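Local coordinates for ribonuclease VapC2 (Rickettsia felis, PDB 3ZVK), which cleaves single-stranded RNA as the magnesium-dependent PIN-domain toxin of a type II toxin-antitoxin pair, in which it forms complexes with the antitoxin VapB2, at residues 85-90 and 123-128; 75-80 and 106-111; 113-118 and 127-132. The protein carries 1 engineered substitution. One frame throughout, in Å; residues are numbered along the deposited sequence.

Interaction 1: residues 85-90 and 123-128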
ATOM      1  N   ARG A  85     -18.779  -9.639  26.584  1.00 61.79           N
ATOM      2  CA  ARG A  85     -18.655 -11.086  26.761  1.00 60.39           C
ATOM      3  C   ARG A  85     -18.353 -11.443  28.207  1.00 67.58           C
ATOM      4  O   ARG A  85     -18.988 -12.345  28.756  1.00 67.40           O
ATOM      5  CB  ARG A  85     -17.603 -11.678  25.802  1.00 55.24           C
ATOM      6  CG  ARG A  85     -17.674 -13.190  25.777  1.00 54.67           C
ATOM      7  CD  ARG A  85     -16.875 -13.807  24.674  1.00 56.63           C
ATOM      8  NE  ARG A  85     -16.567 -15.194  25.004  1.00 56.34           N
ATOM      9  CZ  ARG A  85     -15.760 -15.971  24.302  1.00 64.20           C
ATOM     10  NH1 ARG A  85     -15.160 -15.510  23.217  1.00 60.90           N
ATOM     11  NH2 ARG A  85     -15.516 -17.206  24.700  1.00 51.52           N
ATOM     12  N   THR A  86     -17.402 -10.716  28.831  1.00 66.94           N
ATOM     13  CA  THR A  86     -17.003 -10.913  30.227  1.00 69.41           C
ATOM     14  C   THR A  86     -18.183 -10.663  31.168  1.00 77.40           C
ATOM     15  O   THR A  86     -18.426 -11.481  32.054  1.00 78.77           O
ATOM     16  CB  THR A  86     -15.782 -10.042  30.553  1.00 73.30           C
ATOM     17  OG1 THR A  86     -14.713 -10.445  29.702  1.00 70.42           O
ATOM     18  CG2 THR A  86     -15.342 -10.146  32.011  1.00 71.99           C
ATOM     19  N   GLU A  87     -18.906  -9.537  30.972  1.00 75.89           N
ATOM     20  CA  GLU A  87     -20.064  -9.164  31.785  1.00 78.54           C
ATOM     21  C   GLU A  87     -21.188 -10.202  31.685  1.00 82.04           C
ATOM     22  O   GLU A  87     -21.710 -10.624  32.711  1.00 84.31           O
ATOM     23  CB  GLU A  87     -20.570  -7.762  31.418  1.00 80.19           C
ATOM     24  CG  GLU A  87     -21.556  -7.213  32.441  1.00100.30           C
ATOM     25  CD  GLU A  87     -22.151  -5.839  32.188  1.00132.84           C
ATOM     26  OE1 GLU A  87     -21.769  -5.181  31.189  1.00121.44           O
ATOM     27  OE2 GLU A  87     -23.019  -5.427  32.994  1.00132.89           O
ATOM     28  N   LEU A  88     -21.536 -10.633  30.462  1.00 75.37           N
ATOM     29  CA  LEU A  88     -22.576 -11.643  30.239  1.00 73.96           C
ATOM     30  C   LEU A  88     -22.252 -12.978  30.907  1.00 80.45           C
ATOM     31  O   LEU A  88     -23.141 -13.564  31.514  1.00 82.15           O
ATOM     32  CB  LEU A  88     -22.888 -11.808  28.735  1.00 70.12           C
ATOM     33  CG  LEU A  88     -23.531 -10.591  28.057  1.00 72.20           C
ATOM     34  CD1 LEU A  88     -23.788 -10.854  26.636  1.00 68.64           C
ATOM     35  CD2 LEU A  88     -24.823 -10.161  28.757  1.00 75.71           C
ATOM     36  N   GLU A  89     -20.985 -13.428  30.860  1.00 77.30           N
ATOM     37  CA  GLU A  89     -20.561 -14.666  31.517  1.00 78.59           C
ATOM     38  C   GLU A  89     -20.583 -14.517  33.039  1.00 88.96           C
ATOM     39  O   GLU A  89     -21.040 -15.434  33.733  1.00 90.79           O
ATOM     40  CB  GLU A  89     -19.196 -15.130  31.016  1.00 78.85           C
ATOM     41  CG  GLU A  89     -19.243 -15.588  29.564  1.00 87.68           C
ATOM     42  CD  GLU A  89     -17.936 -16.003  28.916  1.00 98.43           C
ATOM     43  OE1 GLU A  89     -16.912 -16.115  29.631  1.00 96.12           O
ATOM     44  OE2 GLU A  89     -17.947 -16.249  27.689  1.00 77.30           O
ATOM     45  N   GLN A  90     -20.148 -13.346  33.555  1.00 88.04           N
ATOM     46  CA  GLN A  90     -20.179 -13.032  34.985  1.00 91.91           C
ATOM     47  C   GLN A  90     -21.609 -13.183  35.530  1.00100.01           C
ATOM     48  O   GLN A  90     -21.777 -13.674  36.647  1.00102.99           O
ATOM     49  CB  GLN A  90     -19.692 -11.607  35.221  1.00 94.16           C
ATOM     50  CG  GLN A  90     -18.396 -11.499  35.998  1.00110.98           C
ATOM     51  CD  GLN A  90     -17.922 -10.059  36.015  1.00132.49           C
ATOM     52  OE1 GLN A  90     -17.548  -9.478  34.999  1.00123.06           O
ATOM     53  NE2 GLN A  90     -17.900  -9.453  37.195  1.00132.01           N
ATOM     54  N   ARG A 123     -30.458  -9.492  27.779  1.00 95.08           N
ATOM     55  CA  ARG A 123     -30.153  -8.530  28.833  1.00 98.26           C
ATOM     56  C   ARG A 123     -28.699  -8.149  28.570  1.00101.88           C
ATOM     57  O   ARG A 123     -27.775  -8.638  29.223  1.00103.18           O
ATOM     58  CB  ARG A 123     -30.379  -9.182  30.226  1.00101.08           C
ATOM     59  CG  ARG A 123     -30.121  -8.293  31.441  1.00112.53           C
ATOM     60  CD  ARG A 123     -29.446  -9.104  32.534  1.00120.05           C
ATOM     61  NE  ARG A 123     -30.063  -8.899  33.848  1.00123.87           N
ATOM     62  CZ  ARG A 123     -29.795  -9.627  34.930  1.00135.13           C
ATOM     63  NH1 ARG A 123     -28.929 -10.633  34.864  1.00117.33           N
ATOM     64  NH2 ARG A 123     -30.400  -9.363  36.081  1.00123.71           N
ATOM     65  N   ILE A 124     -28.514  -7.341  27.523  1.00 96.35           N
ATOM     66  CA  ILE A 124     -27.220  -6.860  27.063  1.00 95.16           C
ATOM     67  C   ILE A 124     -27.072  -5.363  27.379  1.00 99.71           C
ATOM     68  O   ILE A 124     -27.879  -4.539  26.927  1.00 98.71           O
ATOM     69  CB  ILE A 124     -26.850  -7.298  25.603  1.00 95.55           C
ATOM     70  CG1 ILE A 124     -27.763  -6.700  24.517  1.00 94.93           C
ATOM     71  CG2 ILE A 124     -26.748  -8.827  25.461  1.00 94.94           C
ATOM     72  CD1 ILE A 124     -29.357  -6.900  24.636  1.00111.07           C
ATOM     73  N   PRO A 125     -26.115  -5.032  28.280  1.00 97.87           N
ATOM     74  CA  PRO A 125     -25.955  -3.642  28.731  1.00 98.94           C
ATOM     75  C   PRO A 125     -25.368  -2.711  27.677  1.00 97.64           C
ATOM     76  O   PRO A 125     -24.591  -3.144  26.822  1.00 94.65           O
ATOM     77  CB  PRO A 125     -25.025  -3.774  29.949  1.00103.55           C
ATOM     78  CG  PRO A 125     -25.034  -5.246  30.298  1.00108.07           C
ATOM     79  CD  PRO A 125     -25.166  -5.916  28.984  1.00100.30           C
ATOM     80  N   ASN A 126     -25.742  -1.415  27.769  1.00 92.83           N
ATOM     81  CA  ASN A 126     -25.314  -0.322  26.878  1.00 90.42           C
ATOM     82  C   ASN A 126     -25.770  -0.471  25.407  1.00 84.44           C
ATOM     83  O   ASN A 126     -25.298   0.279  24.542  1.00 82.35           O
ATOM     84  CB  ASN A 126     -23.790  -0.036  26.972  1.00 96.59           C
ATOM     85  CG  ASN A 126     -23.153  -0.219  28.333  1.00133.77           C
ATOM     86  OD1 ASN A 126     -23.536   0.399  29.342  1.00133.02           O
ATOM     87  ND2 ASN A 126     -22.129  -1.053  28.362  1.00127.07           N
ATOM     88  N   LEU A 127     -26.709  -1.398  25.132  1.00 74.76           N
ATOM     89  CA  LEU A 127     -27.207  -1.634  23.784  1.00 69.90           C
ATOM     90  C   LEU A 127     -28.598  -1.067  23.554  1.00 70.95           C
ATOM     91  O   LEU A 127     -29.535  -1.412  24.268  1.00 70.58           O
ATOM     92  CB  LEU A 127     -27.128  -3.138  23.426  1.00 68.15           C
ATOM     93  CG  LEU A 127     -27.576  -3.564  22.030  1.00 70.33           C
ATOM     94  CD1 LEU A 127     -26.491  -3.391  21.024  1.00 68.90           C
ATOM     95  CD2 LEU A 127     -27.938  -4.994  22.002  1.00 72.74           C
ATOM     96  N   ILE A 128     -28.723  -0.182  22.553  1.00 66.72           N
ATOM     97  CA  ILE A 128     -30.007   0.381  22.125  1.00 65.95           C
ATOM     98  C   ILE A 128     -30.633  -0.636  21.137  1.00 65.64           C
ATOM     99  O   ILE A 128     -29.996  -1.051  20.161  1.00 61.65           O
ATOM    100  CB  ILE A 128     -29.916   1.804  21.511  1.00 69.36           C
ATOM    101  CG1 ILE A 128     -28.830   2.695  22.197  1.00 72.22           C
ATOM    102  CG2 ILE A 128     -31.309   2.465  21.509  1.00 69.93           C
ATOM    103  CD1 ILE A 128     -28.079   3.743  21.231  1.00 79.93           C
TER
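Glu-87 points its carboxylate at CG of the Pro-125 ring, the two side chains reaching toward each other tip to tip. Both oxygens take part about equally: OE1 and OE2 of Glu-87 each lie 3.4 Å from Pro-125 CG, so the ring carbon faces the whole carboxylate and not one oxygen. The reach comes from an extended chain, with CG anti to the backbone N (chi1 -167°) and CD anti again beyond it. One helical position on, Leu-88 turns its two methyls to the loop. Its CD1 stands 3.8 Å from Ile-124 CG2, the two side chains crossing at a slant, while CD2 of Leu-88 comes to 3.4 Å from the carbonyl O of Arg-123. The same CD2 reaches Pro-125 CD at 4.3 Å, a looser touch. A type II beta turn from Ile-124 to Leu-127, on the way into the edge strand, packs this last interstrand loop of the PIN domain on helix 75-90. On the other flank of the helix, Arg-85 NE is paired with Glu-89 OE2 in a straight salt bridge of 3.2 Å, and both residues also meet Tyr-46 of a second VapC2 subunit, Arg-85 by a cation-pi contact. Between the two segments no hydrogen bond or salt bridge forms and only 186 Å² is buried; apolar touching plus an exposed carboxylate against a proline CG gives little directional hold.

Interaction 2: residues 75-80 and 106-111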
ATOM      1  N   ALA A  75     -11.446  -2.656  14.518  1.00 48.36           N
ATOM      2  CA  ALA A  75     -10.697  -2.693  15.766  1.00 50.91           C
ATOM      3  C   ALA A  75     -11.395  -1.947  16.912  1.00 58.50           C
ATOM      4  O   ALA A  75     -11.282  -2.376  18.056  1.00 59.72           O
ATOM      5  CB  ALA A  75      -9.296  -2.148  15.550  1.00 52.49           C
ATOM      6  N   LYS A  76     -12.157  -0.876  16.614  1.00 55.44           N
ATOM      7  CA  LYS A  76     -12.883  -0.130  17.640  1.00 56.28           C
ATOM      8  C   LYS A  76     -13.957  -0.963  18.344  1.00 61.32           C
ATOM      9  O   LYS A  76     -14.213  -0.718  19.523  1.00 63.86           O
ATOM     10  CB  LYS A  76     -13.420   1.222  17.132  1.00 58.73           C
ATOM     11  CG  LYS A  76     -14.534   1.154  16.098  1.00 68.34           C
ATOM     12  CD  LYS A  76     -15.397   2.402  16.130  1.00 71.11           C
ATOM     13  CE  LYS A  76     -16.336   2.443  14.958  1.00 74.62           C
ATOM     14  NZ  LYS A  76     -17.132   3.691  14.932  1.00 92.75           N
ATOM     15  N   CYS A  77     -14.518  -1.995  17.662  1.00 54.99           N
ATOM     16  CA  CYS A  77     -15.547  -2.889  18.219  1.00 53.60           C
ATOM     17  C   CYS A  77     -15.011  -3.882  19.220  1.00 56.74           C
ATOM     18  O   CYS A  77     -15.763  -4.337  20.082  1.00 55.87           O
ATOM     19  CB  CYS A  77     -16.304  -3.612  17.115  1.00 51.76           C
ATOM     20  SG  CYS A  77     -16.816  -2.556  15.749  1.00 54.65           S
ATOM     21  N   THR A  78     -13.736  -4.272  19.052  1.00 53.06           N
ATOM     22  CA  THR A  78     -13.045  -5.274  19.863  1.00 52.96           C
ATOM     23  C   THR A  78     -13.082  -5.024  21.389  1.00 60.47           C
ATOM     24  O   THR A  78     -13.296  -5.986  22.146  1.00 60.34           O
ATOM     25  CB  THR A  78     -11.646  -5.534  19.302  1.00 54.26           C
ATOM     26  OG1 THR A  78     -10.807  -4.403  19.558  1.00 48.83           O
ATOM     27  CG2 THR A  78     -11.665  -5.844  17.819  1.00 52.16           C
ATOM     28  N   PHE A  79     -12.875  -3.754  21.842  1.00 59.19           N
ATOM     29  CA  PHE A  79     -12.905  -3.417  23.271  1.00 61.59           C
ATOM     30  C   PHE A  79     -14.288  -3.679  23.880  1.00 65.74           C
ATOM     31  O   PHE A  79     -14.381  -4.246  24.975  1.00 67.60           O
ATOM     32  CB  PHE A  79     -12.441  -1.970  23.541  1.00 65.00           C
ATOM     33  CG  PHE A  79     -12.701  -1.518  24.963  1.00 69.12           C
ATOM     34  CD1 PHE A  79     -11.867  -1.916  26.001  1.00 73.86           C
ATOM     35  CD2 PHE A  79     -13.806  -0.733  25.269  1.00 71.94           C
ATOM     36  CE1 PHE A  79     -12.135  -1.535  27.322  1.00 77.55           C
ATOM     37  CE2 PHE A  79     -14.068  -0.345  26.585  1.00 77.23           C
ATOM     38  CZ  PHE A  79     -13.226  -0.742  27.602  1.00 77.40           C
ATOM     39  N   TYR A  80     -15.349  -3.291  23.152  1.00 60.32           N
ATOM     40  CA  TYR A  80     -16.745  -3.464  23.553  1.00 59.97           C
ATOM     41  C   TYR A  80     -17.127  -4.917  23.627  1.00 64.93           C
ATOM     42  O   TYR A  80     -17.779  -5.309  24.592  1.00 67.55           O
ATOM     43  CB  TYR A  80     -17.689  -2.662  22.653  1.00 59.11           C
ATOM     44  CG  TYR A  80     -17.370  -1.183  22.671  1.00 61.23           C
ATOM     45  CD1 TYR A  80     -17.743  -0.383  23.747  1.00 65.53           C
ATOM     46  CD2 TYR A  80     -16.608  -0.603  21.661  1.00 60.73           C
ATOM     47  CE1 TYR A  80     -17.424   0.975  23.783  1.00 67.95           C
ATOM     48  CE2 TYR A  80     -16.272   0.752  21.694  1.00 62.93           C
ATOM     49  CZ  TYR A  80     -16.683   1.536  22.758  1.00 71.52           C
ATOM     50  OH  TYR A  80     -16.386   2.870  22.789  1.00 76.68           O
ATOM     51  N   ALA A 106     -22.856  -2.808  17.071  1.00 47.49           N
ATOM     52  CA  ALA A 106     -23.865  -1.756  17.245  1.00 47.08           C
ATOM     53  C   ALA A 106     -23.441  -0.819  18.390  1.00 50.87           C
ATOM     54  O   ALA A 106     -23.517   0.398  18.228  1.00 51.61           O
ATOM     55  CB  ALA A 106     -25.237  -2.362  17.521  1.00 47.62           C
ATOM     56  N   ILE A 107     -22.933  -1.374  19.513  1.00 46.65           N
ATOM     57  CA  ILE A 107     -22.465  -0.590  20.652  1.00 48.23           C
ATOM     58  C   ILE A 107     -21.328   0.335  20.208  1.00 53.55           C
ATOM     59  O   ILE A 107     -21.381   1.536  20.474  1.00 54.73           O
ATOM     60  CB  ILE A 107     -22.100  -1.481  21.891  1.00 52.05           C
ATOM     61  CG1 ILE A 107     -23.322  -2.163  22.498  1.00 52.03           C
ATOM     62  CG2 ILE A 107     -21.399  -0.657  22.988  1.00 53.47           C
ATOM     63  CD1 ILE A 107     -23.047  -3.414  23.357  1.00 59.65           C
ATOM     64  N   ALA A 108     -20.324  -0.216  19.505  1.00 50.50           N
ATOM     65  CA  ALA A 108     -19.163   0.529  19.009  1.00 51.55           C
ATOM     66  C   ALA A 108     -19.505   1.633  18.006  1.00 59.91           C
ATOM     67  O   ALA A 108     -18.798   2.647  17.960  1.00 62.45           O
ATOM     68  CB  ALA A 108     -18.159  -0.415  18.410  1.00 50.60           C
ATOM     69  N   GLU A 109     -20.582   1.447  17.210  1.00 54.91           N
ATOM     70  CA  GLU A 109     -21.043   2.437  16.228  1.00 54.16           C
ATOM     71  C   GLU A 109     -22.088   3.411  16.824  1.00 58.34           C
ATOM     72  O   GLU A 109     -22.504   4.359  16.159  1.00 56.93           O
ATOM     73  CB  GLU A 109     -21.632   1.727  14.979  1.00 53.43           C
ATOM     74  CG  GLU A 109     -20.663   0.879  14.159  1.00 60.18           C
ATOM     75  CD  GLU A 109     -19.468   1.528  13.487  1.00 70.07           C
ATOM     76  OE1 GLU A 109     -19.418   2.774  13.422  1.00 58.94           O
ATOM     77  OE2 GLU A 109     -18.584   0.783  13.003  1.00 76.00           O
ATOM     78  N   ASN A 110     -22.509   3.162  18.075  1.00 57.15           N
ATOM     79  CA  ASN A 110     -23.554   3.902  18.795  1.00 58.48           C
ATOM     80  C   ASN A 110     -24.860   3.859  17.994  1.00 60.35           C
ATOM     81  O   ASN A 110     -25.528   4.860  17.794  1.00 61.35           O
ATOM     82  CB  ASN A 110     -23.121   5.324  19.170  1.00 60.97           C
ATOM     83  CG  ASN A 110     -23.702   5.713  20.490  1.00 95.14           C
ATOM     84  OD1 ASN A 110     -24.908   5.979  20.621  1.00 91.54           O
ATOM     85  ND2 ASN A 110     -22.871   5.635  21.526  1.00 92.79           N
ATOM     86  N   ALA A 111     -25.183   2.669  17.514  1.00 53.90           N
ATOM     87  CA  ALA A 111     -26.313   2.380  16.656  1.00 51.10           C
ATOM     88  C   ALA A 111     -27.461   1.697  17.397  1.00 53.62           C
ATOM     89  O   ALA A 111     -27.250   1.076  18.435  1.00 53.76           O
ATOM     90  CB  ALA A 111     -25.837   1.484  15.504  1.00 48.84           C
TER
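Lys-76 starts with CG between the backbone N and the carbonyl carbon (chi1 68°) and then runs extended, which carries NZ across to Glu-109, whose own chain bends at chi2 (-62°) to meet it. The side chains cross at about a right angle, and NZ of Lys-76 forms a salt bridge of 2.9 Å with Glu-109 OE1, approaching from 59° above the carboxylate plane. The second oxygen, OE2 of Glu-109, has a weak hydrogen bond with His-105 NE2. Beside this charged pair lies the apolar part of the interface between two helices of the PIN domain, 75-90 and 97-109. Cys-77 and Ala-108 mark the closest backbone approach, their CA atoms 5.0 Å apart, and the small alanine permits it: Ala-108 CB sits 3.6 Å from Cys-77 CA and 3.7 Å from Cys-77 SG. The same methyl meets Tyr-80 CD2 at 3.6 Å. Farther round the same side of the ring, Tyr-80 CD1 is 3.7 Å from Ile-107 CG2; both approaches are oblique. Just past Glu-109 the helix ends in a Schellman motif, with Asn-110 at positive phi, Ala-111 N bonded back to Ala-106 O at 2.9 Å and Asn-110 N to Ile-107 O.

Interaction 3: residues 113-118 and 127-132; sequences LVTNNI and LILENW
Val-114 places its CG1 methyl over one face of the Trp-132 indole, 3.6 Å from the centroid of the five-membered ring and 15° off its normal, a CH-pi contact. The methyl, anti to the backbone N (chi1 -171°), is directed at the ring system near the CD2-CE2 bond. Trp-132 NE1 donates to Glu-130 OE2 at 2.9 Å, in the ring plane and to the anti lone pair of the carboxylate, which helps set the turn of the indole, together with Val-114 on its face. Side chains of helix 19-29, Asn-24, Leu-25 and Leu-28, also pack on the tryptophan. On the opposite sheet face, Leu-113 and Leu-129 lie side by side, pointing the same way, with Leu-113 CB 3.8 Å from Leu-129 CD1. Leu-129 spreads its other methyl over the neighbouring threonine, CD2 lying 3.7 Å from Thr-115 CG2; Thr-115 OG1 instead bonds to Glu-120. Leu-127 adds a slanting contact, its CD2 4.0 Å from Leu-113 CD2.

These side chains ride on a parallel ladder pairing Leu-113 with Leu-129, Val-114 with Glu-130 and Thr-115 with Asn-131. Strand 128-131 edges the helix-flanked parallel sheet of the PIN domain, and strand 112-115 lies next to it, with Val-114 bonded by its backbone to Met-4 and Gly-6 on the far side. Four backbone bonds close the ladder, among them Thr-115 N to Glu-130 O and Trp-132 N to Thr-115 O, both 2.8 Å. The four bonds tie the strands in parallel, while the side-chain contacts, specific to these residues, bury apolar surface and fit the register seen.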
ATOM      1  N   LEU A 113     -29.819  -1.389  17.394  1.00 49.45           N
ATOM      2  CA  LEU A 113     -29.817  -2.731  16.830  1.00 46.80           C
ATOM      3  C   LEU A 113     -31.248  -3.195  16.674  1.00 48.81           C
ATOM      4  O   LEU A 113     -32.018  -3.190  17.637  1.00 51.03           O
ATOM      5  CB  LEU A 113     -28.989  -3.706  17.679  1.00 46.87           C
ATOM      6  CG  LEU A 113     -28.815  -5.137  17.148  1.00 49.73           C
ATOM      7  CD1 LEU A 113     -28.138  -5.182  15.776  1.00 46.57           C
ATOM      8  CD2 LEU A 113     -27.997  -5.916  18.105  1.00 54.53           C
ATOM      9  N   VAL A 114     -31.600  -3.586  15.453  1.00 42.56           N
ATOM     10  CA  VAL A 114     -32.941  -3.999  15.091  1.00 42.17           C
ATOM     11  C   VAL A 114     -33.106  -5.497  15.189  1.00 48.51           C
ATOM     12  O   VAL A 114     -32.368  -6.251  14.563  1.00 46.01           O
ATOM     13  CB  VAL A 114     -33.398  -3.431  13.741  1.00 44.81           C
ATOM     14  CG1 VAL A 114     -34.875  -3.719  13.505  1.00 45.39           C
ATOM     15  CG2 VAL A 114     -33.105  -1.929  13.628  1.00 44.30           C
ATOM     16  N   THR A 115     -34.106  -5.911  15.981  1.00 49.86           N
ATOM     17  CA  THR A 115     -34.408  -7.289  16.281  1.00 51.36           C
ATOM     18  C   THR A 115     -35.832  -7.719  15.910  1.00 58.38           C
ATOM     19  O   THR A 115     -36.667  -6.870  15.636  1.00 58.64           O
ATOM     20  CB  THR A 115     -33.954  -7.628  17.708  1.00 60.64           C
ATOM     21  OG1 THR A 115     -33.941  -9.052  17.842  1.00 63.24           O
ATOM     22  CG2 THR A 115     -34.816  -6.966  18.782  1.00 55.20           C
ATOM     23  N   ASN A 116     -36.063  -9.053  15.894  1.00 57.34           N
ATOM     24  CA  ASN A 116     -37.257  -9.854  15.539  1.00 58.33           C
ATOM     25  C   ASN A 116     -37.948 -10.466  16.794  1.00 68.47           C
ATOM     26  O   ASN A 116     -39.098 -10.905  16.711  1.00 67.96           O
ATOM     27  CB  ASN A 116     -36.748 -11.087  14.703  1.00 49.79           C
ATOM     28  CG  ASN A 116     -37.347 -11.233  13.335  1.00 74.92           C
ATOM     29  OD1 ASN A 116     -37.568 -10.275  12.619  1.00 83.68           O
ATOM     30  ND2 ASN A 116     -37.534 -12.444  12.891  1.00 70.26           N
ATOM     31  N   ASN A 117     -37.181 -10.624  17.899  1.00 69.65           N
ATOM     32  CA  ASN A 117     -37.587 -11.278  19.143  1.00 73.53           C
ATOM     33  C   ASN A 117     -36.705 -10.899  20.345  1.00 82.87           C
ATOM     34  O   ASN A 117     -35.609 -10.348  20.191  1.00 81.76           O
ATOM     35  CB  ASN A 117     -37.593 -12.825  18.972  1.00 76.67           C
ATOM     36  CG  ASN A 117     -36.379 -13.403  18.276  1.00 95.15           C
ATOM     37  OD1 ASN A 117     -35.230 -13.214  18.696  1.00 91.47           O
ATOM     38  ND2 ASN A 117     -36.614 -14.127  17.188  1.00 84.88           N
ATOM     39  N   ILE A 118     -37.189 -11.253  21.548  1.00 84.63           N
ATOM     40  CA  ILE A 118     -36.526 -11.005  22.834  1.00 86.55           C
ATOM     41  C   ILE A 118     -35.343 -11.959  23.106  1.00 89.25           C
ATOM     42  O   ILE A 118     -34.448 -11.623  23.891  1.00 89.71           O
ATOM     43  CB  ILE A 118     -37.547 -10.944  24.006  1.00 92.15           C
ATOM     44  CG1 ILE A 118     -38.420 -12.229  24.088  1.00 93.23           C
ATOM     45  CG2 ILE A 118     -38.408  -9.684  23.894  1.00 93.38           C
ATOM     46  CD1 ILE A 118     -38.897 -12.620  25.524  1.00103.35           C
ATOM     47  N   LEU A 127     -26.709  -1.398  25.132  1.00 74.76           N
ATOM     48  CA  LEU A 127     -27.207  -1.634  23.784  1.00 69.90           C
ATOM     49  C   LEU A 127     -28.598  -1.067  23.554  1.00 70.95           C
ATOM     50  O   LEU A 127     -29.535  -1.412  24.268  1.00 70.58           O
ATOM     51  CB  LEU A 127     -27.128  -3.138  23.426  1.00 68.15           C
ATOM     52  CG  LEU A 127     -27.576  -3.564  22.030  1.00 70.33           C
ATOM     53  CD1 LEU A 127     -26.491  -3.391  21.024  1.00 68.90           C
ATOM     54  CD2 LEU A 127     -27.938  -4.994  22.002  1.00 72.74           C
ATOM     55  N   ILE A 128     -28.723  -0.182  22.553  1.00 66.72           N
ATOM     56  CA  ILE A 128     -30.007   0.381  22.125  1.00 65.95           C
ATOM     57  C   ILE A 128     -30.633  -0.636  21.137  1.00 65.64           C
ATOM     58  O   ILE A 128     -29.996  -1.051  20.161  1.00 61.65           O
ATOM     59  CB  ILE A 128     -29.916   1.804  21.511  1.00 69.36           C
ATOM     60  CG1 ILE A 128     -28.830   2.695  22.197  1.00 72.22           C
ATOM     61  CG2 ILE A 128     -31.309   2.465  21.509  1.00 69.93           C
ATOM     62  CD1 ILE A 128     -28.079   3.743  21.231  1.00 79.93           C
ATOM     63  N   LEU A 129     -31.861  -1.060  21.440  1.00 62.57           N
ATOM     64  CA  LEU A 129     -32.608  -2.059  20.669  1.00 60.57           C
ATOM     65  C   LEU A 129     -33.946  -1.530  20.208  1.00 62.83           C
ATOM     66  O   LEU A 129     -34.525  -0.643  20.844  1.00 65.51           O
ATOM     67  CB  LEU A 129     -32.850  -3.318  21.524  1.00 61.07           C
ATOM     68  CG  LEU A 129     -32.587  -4.723  20.912  1.00 64.78           C
ATOM     69  CD1 LEU A 129     -31.102  -4.985  20.627  1.00 62.20           C
ATOM     70  CD2 LEU A 129     -33.087  -5.800  21.853  1.00 71.05           C
ATOM     71  N   GLU A 130     -34.438  -2.102  19.103  1.00 53.71           N
ATOM     72  CA  GLU A 130     -35.729  -1.795  18.515  1.00 51.80           C
ATOM     73  C   GLU A 130     -36.226  -3.108  17.927  1.00 54.36           C
ATOM     74  O   GLU A 130     -35.531  -3.753  17.154  1.00 50.83           O
ATOM     75  CB  GLU A 130     -35.653  -0.671  17.463  1.00 51.40           C
ATOM     76  CG  GLU A 130     -37.011  -0.107  17.107  1.00 52.04           C
ATOM     77  CD  GLU A 130     -36.986   1.130  16.236  1.00 66.10           C
ATOM     78  OE1 GLU A 130     -36.750   2.250  16.751  1.00 63.79           O
ATOM     79  OE2 GLU A 130     -37.333   0.984  15.047  1.00 59.70           O
ATOM     80  N   ASN A 131     -37.387  -3.546  18.385  1.00 54.45           N
ATOM     81  CA  ASN A 131     -38.015  -4.793  17.986  1.00 54.46           C
ATOM     82  C   ASN A 131     -39.098  -4.548  16.942  1.00 57.57           C
ATOM     83  O   ASN A 131     -40.033  -3.768  17.194  1.00 59.28           O
ATOM     84  CB  ASN A 131     -38.612  -5.496  19.225  1.00 56.90           C
ATOM     85  CG  ASN A 131     -38.965  -6.952  19.030  1.00 80.89           C
ATOM     86  OD1 ASN A 131     -39.816  -7.320  18.206  1.00 73.72           O
ATOM     87  ND2 ASN A 131     -38.382  -7.806  19.859  1.00 75.42           N
ATOM     88  N   TRP A 132     -38.978  -5.224  15.777  1.00 51.04           N
ATOM     89  CA  TRP A 132     -39.991  -5.165  14.740  1.00 50.97           C
ATOM     90  C   TRP A 132     -40.717  -6.495  14.801  1.00 60.79           C
ATOM     91  O   TRP A 132     -40.137  -7.527  14.513  1.00 61.50           O
ATOM     92  CB  TRP A 132     -39.403  -4.863  13.358  1.00 46.80           C
ATOM     93  CG  TRP A 132     -38.742  -3.520  13.185  1.00 46.66           C
ATOM     94  CD1 TRP A 132     -38.674  -2.508  14.094  1.00 50.41           C
ATOM     95  CD2 TRP A 132     -38.007  -3.076  12.035  1.00 44.91           C
ATOM     96  NE1 TRP A 132     -37.947  -1.459  13.584  1.00 48.52           N
ATOM     97  CE2 TRP A 132     -37.534  -1.776  12.317  1.00 48.34           C
ATOM     98  CE3 TRP A 132     -37.656  -3.675  10.812  1.00 44.85           C
ATOM     99  CZ2 TRP A 132     -36.751  -1.056  11.415  1.00 46.66           C
ATOM    100  CZ3 TRP A 132     -36.925  -2.937   9.892  1.00 45.30           C
ATOM    101  CH2 TRP A 132     -36.451  -1.657  10.210  1.00 46.49           C
TER

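Interactions 1 and 2 both use helix 75-90, at its two ends, their centres 13 Å apart. The turn of interaction 1 reaches helix 97-109 of interaction 2: Leu-127 CD1 lies 3.7 Å from Ile-107 CG1. Leu-127 and Ile-128 belong to interactions 1 and 3 alike, so the loop runs directly into the edge strand. Interactions 2 and 3, with centres 17 Å apart, touch where Asn-110 OD1 lies 3.9 Å from Ile-128 CD1. Interaction 3 is nearest the predicted magnesium site, where Gly-6 is engineered: the side chain of Leu-113 lies about 4 Å from Gly-6, that of Ile-124 about 12 Å. Interaction 2 lies away from the site and, like interaction 1, touches the second VapC2 subunit.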